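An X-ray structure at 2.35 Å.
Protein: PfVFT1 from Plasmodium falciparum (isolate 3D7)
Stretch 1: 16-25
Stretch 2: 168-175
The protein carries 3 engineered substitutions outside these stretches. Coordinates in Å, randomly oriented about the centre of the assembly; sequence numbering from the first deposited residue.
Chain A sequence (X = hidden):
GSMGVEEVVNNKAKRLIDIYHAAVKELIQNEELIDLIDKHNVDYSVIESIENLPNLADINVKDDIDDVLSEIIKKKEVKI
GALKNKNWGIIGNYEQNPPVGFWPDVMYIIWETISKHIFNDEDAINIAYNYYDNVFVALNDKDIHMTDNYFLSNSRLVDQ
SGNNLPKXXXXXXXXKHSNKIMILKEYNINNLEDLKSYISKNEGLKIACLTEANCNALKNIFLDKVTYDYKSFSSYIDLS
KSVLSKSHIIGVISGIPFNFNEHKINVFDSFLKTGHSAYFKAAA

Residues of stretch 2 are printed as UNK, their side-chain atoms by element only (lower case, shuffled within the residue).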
# COMPACT_ATOMS: atom_id res chain seq x y z
N LEU A 16 -17.35 -8.77 -1.70
CA LEU A 16 -16.15 -8.96 -0.90
C LEU A 16 -15.40 -7.64 -0.73
O LEU A 16 -14.91 -7.33 0.35
CB LEU A 16 -15.24 -10.02 -1.54
CG LEU A 16 -13.81 -10.14 -1.02
CD1 LEU A 16 -13.78 -10.50 0.46
CD2 LEU A 16 -13.03 -11.17 -1.85
N ILE A 17 -15.31 -6.87 -1.81
CA ILE A 17 -14.63 -5.58 -1.79
C ILE A 17 -15.40 -4.58 -0.93
O ILE A 17 -14.80 -3.79 -0.20
CB ILE A 17 -14.45 -5.02 -3.22
CG1 ILE A 17 -13.48 -5.89 -4.01
CG2 ILE A 17 -13.92 -3.58 -3.20
CD1 ILE A 17 -13.60 -5.74 -5.50
N ASP A 18 -16.73 -4.62 -1.02
CA ASP A 18 -17.56 -3.66 -0.30
C ASP A 18 -17.54 -3.89 1.21
O ASP A 18 -17.38 -2.94 1.97
CB ASP A 18 -19.00 -3.73 -0.82
CG ASP A 18 -19.12 -3.30 -2.27
OD1 ASP A 18 -18.28 -2.51 -2.73
OD2 ASP A 18 -20.07 -3.76 -2.94
N ILE A 19 -17.71 -5.14 1.63
CA ILE A 19 -17.68 -5.44 3.06
C ILE A 19 -16.28 -5.20 3.60
O ILE A 19 -16.10 -4.83 4.76
CB ILE A 19 -18.14 -6.89 3.34
CG1 ILE A 19 -18.51 -7.04 4.82
CG2 ILE A 19 -17.07 -7.91 2.92
CD1 ILE A 19 -19.43 -8.22 5.10
N TYR A 20 -15.28 -5.40 2.74
CA TYR A 20 -13.90 -5.10 3.07
C TYR A 20 -13.73 -3.60 3.33
O TYR A 20 -13.15 -3.20 4.33
CB TYR A 20 -12.98 -5.58 1.95
CG TYR A 20 -11.61 -4.94 1.89
CD1 TYR A 20 -10.55 -5.45 2.63
CD2 TYR A 20 -11.37 -3.85 1.06
CE1 TYR A 20 -9.29 -4.88 2.56
CE2 TYR A 20 -10.12 -3.27 0.99
CZ TYR A 20 -9.09 -3.78 1.74
OH TYR A 20 -7.85 -3.20 1.65
N HIS A 21 -14.25 -2.78 2.42
CA HIS A 21 -14.19 -1.33 2.57
C HIS A 21 -15.01 -0.87 3.77
O HIS A 21 -14.64 0.09 4.46
CB HIS A 21 -14.70 -0.63 1.31
CG HIS A 21 -13.74 -0.68 0.17
ND1 HIS A 21 -14.13 -0.49 -1.14
CD2 HIS A 21 -12.40 -0.89 0.13
CE1 HIS A 21 -13.08 -0.59 -1.93
NE2 HIS A 21 -12.01 -0.83 -1.19
N ALA A 22 -16.12 -1.55 4.01
CA ALA A 22 -17.00 -1.21 5.12
C ALA A 22 -16.32 -1.48 6.45
O ALA A 22 -16.50 -0.74 7.42
CB ALA A 22 -18.30 -1.98 5.02
N ALA A 23 -15.53 -2.55 6.50
CA ALA A 23 -14.82 -2.91 7.72
C ALA A 23 -13.75 -1.87 8.02
O ALA A 23 -13.61 -1.43 9.16
CB ALA A 23 -14.21 -4.29 7.59
N VAL A 24 -13.01 -1.48 6.99
CA VAL A 24 -11.99 -0.44 7.13
C VAL A 24 -12.62 0.85 7.66
O VAL A 24 -12.06 1.51 8.53
CB VAL A 24 -11.29 -0.16 5.78
CG1 VAL A 24 -10.35 1.04 5.88
CG2 VAL A 24 -10.51 -1.39 5.34
N LYS A 25 -13.79 1.19 7.12
CA LYS A 25 -14.51 2.37 7.56
C LYS A 25 -14.82 2.29 9.05
O LYS A 25 -14.63 3.26 9.79
CB LYS A 25 -15.81 2.53 6.76
CG LYS A 25 -16.63 3.75 7.15
CD LYS A 25 -17.83 3.92 6.23
CE LYS A 25 -18.65 5.14 6.61
NZ LYS A 25 -19.76 5.36 5.65
N UNK A 168 -8.00 -8.31 -13.03
CA UNK A 168 -7.75 -7.95 -11.64
C UNK A 168 -8.13 -6.50 -11.37
O UNK A 168 -7.87 -5.62 -12.19
c UNK A 168 -6.59 -10.63 -10.77
c UNK A 168 -5.76 -9.60 -11.52
c UNK A 168 -6.28 -8.18 -11.29
c UNK A 168 -4.30 -9.69 -11.11
N UNK A 169 -8.77 -6.26 -10.22
CA UNK A 169 -9.12 -4.91 -9.79
C UNK A 169 -8.43 -4.58 -8.48
O UNK A 169 -7.70 -5.41 -7.93
c UNK A 169 -11.18 -5.56 -8.45
c UNK A 169 -10.64 -4.74 -9.63
o UNK A 169 -10.95 -3.36 -9.42
N UNK A 170 -8.66 -3.37 -7.99
CA UNK A 170 -8.04 -2.89 -6.76
C UNK A 170 -9.05 -2.25 -5.82
O UNK A 170 -10.02 -1.63 -6.26
c UNK A 170 -6.94 -1.87 -7.08
o UNK A 170 -6.25 -1.47 -5.91
N UNK A 171 -8.82 -2.41 -4.52
CA UNK A 171 -9.58 -1.70 -3.52
C UNK A 171 -8.98 -0.32 -3.32
O UNK A 171 -7.97 0.02 -3.94
N UNK A 172 -9.60 0.48 -2.45
CA UNK A 172 -9.10 1.81 -2.14
C UNK A 172 -7.68 1.75 -1.58
O UNK A 172 -7.29 0.76 -0.97
c UNK A 172 -10.01 2.50 -1.13
c UNK A 172 -11.40 2.93 -1.61
c UNK A 172 -12.30 3.21 -0.41
c UNK A 172 -11.30 4.16 -2.49
N UNK A 173 -6.89 2.82 -1.80
CA UNK A 173 -5.63 2.92 -1.06
C UNK A 173 -5.91 3.27 0.40
O UNK A 173 -5.81 4.43 0.80
c UNK A 173 -4.89 4.04 -1.80
c UNK A 173 -7.08 3.95 -2.73
c UNK A 173 -5.96 4.89 -2.37
N UNK A 174 -6.28 2.25 1.18
CA UNK A 174 -6.75 2.46 2.54
C UNK A 174 -5.67 3.00 3.46
O UNK A 174 -5.96 3.70 4.44
c UNK A 174 -7.30 1.14 3.15
c UNK A 174 -8.55 0.70 2.42
c UNK A 174 -6.49 -1.11 4.06
c UNK A 174 -6.24 0.03 3.09
N UNK A 175 -4.42 2.68 3.14
CA UNK A 175 -3.28 3.06 3.97
C UNK A 175 -2.16 3.60 3.08
O UNK A 175 -1.82 3.01 2.06
c UNK A 175 -2.77 1.85 4.79
c UNK A 175 -3.86 1.40 5.77
c UNK A 175 -1.51 2.21 5.56
c UNK A 175 -3.60 0.06 6.42
O HOH W 1 -7.50 -1.78 -0.94

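Position 168 carries four side-chain carbons, forked at the second. It lies in a strand and reaches nothing on the helix of stretch 1. The fork at the second carbon makes it Leu168.

Position 169 has one carbon that bears one oxygen and one carbon. A branched hydroxyl of this kind is threonine, so this is Thr169. Its CB points toward the helix. The methyl CG2 lies 3.8 Å from CD1 of Ile17, an apolar touch at the start of the contact.

Position 170 has one carbon followed by one oxygen. Its CB points away from the helix, as expected for a neighbour along a strand. This is Ser170. Its OG donates a hydrogen bond to the backbone O of residue 171, at 3.0 Å.

Position 171 has no side-chain atoms, so it is Gly171. Its CA lies 3.5 Å from NE2 of His21, near the plane of the imidazole ring. An ideal CB here would sit 3.1 Å from NE2 of His21 and 3.3 Å from CE2 of Tyr20, both tight. The bare backbone lets the chain pass close to the helix.

Position 172 has four carbons, forked at the second. Its backbone N donates to NE2 of His21 at 3.0 Å, with a nearly straight angle of 170°. One terminal carbon lies 4.0 Å from the centroid of the His21 ring, almost on the ring normal. The residue is Leu172, and that carbon is CD1, in a CH-pi contact.

Position 173 has three carbons that close a ring onto the backbone N. This is Pro173. Its CB points away, and it makes no contact with the helix.

Position 174 has four carbons, forked at the first, with one arm two carbons long. That is isoleucine, Ile174. Its CB points toward the helix. CD1 lies 3.5 Å from OH of Tyr20, and CG2 lies 3.9 Å from CG1 of Val24.

Position 175 has the same four-carbon pattern, forked at the first. It is Ile175, and it stays out of contact.

The helix meets stretch 2 through Ile17, Tyr20, His21 and Val24, whose spacing keeps them on one side. His21 is the polar centre: NE2 accepts the backbone bond while the ring face receives Leu172. Water 1 adds a bridge, donating to OH of Tyr20 at 3.0 Å and to O of Leu172 at 2.5 Å. Apolar contacts at Thr169 and Ile174 complete the packing.

Stretch 2 168-175: LTSGLPII
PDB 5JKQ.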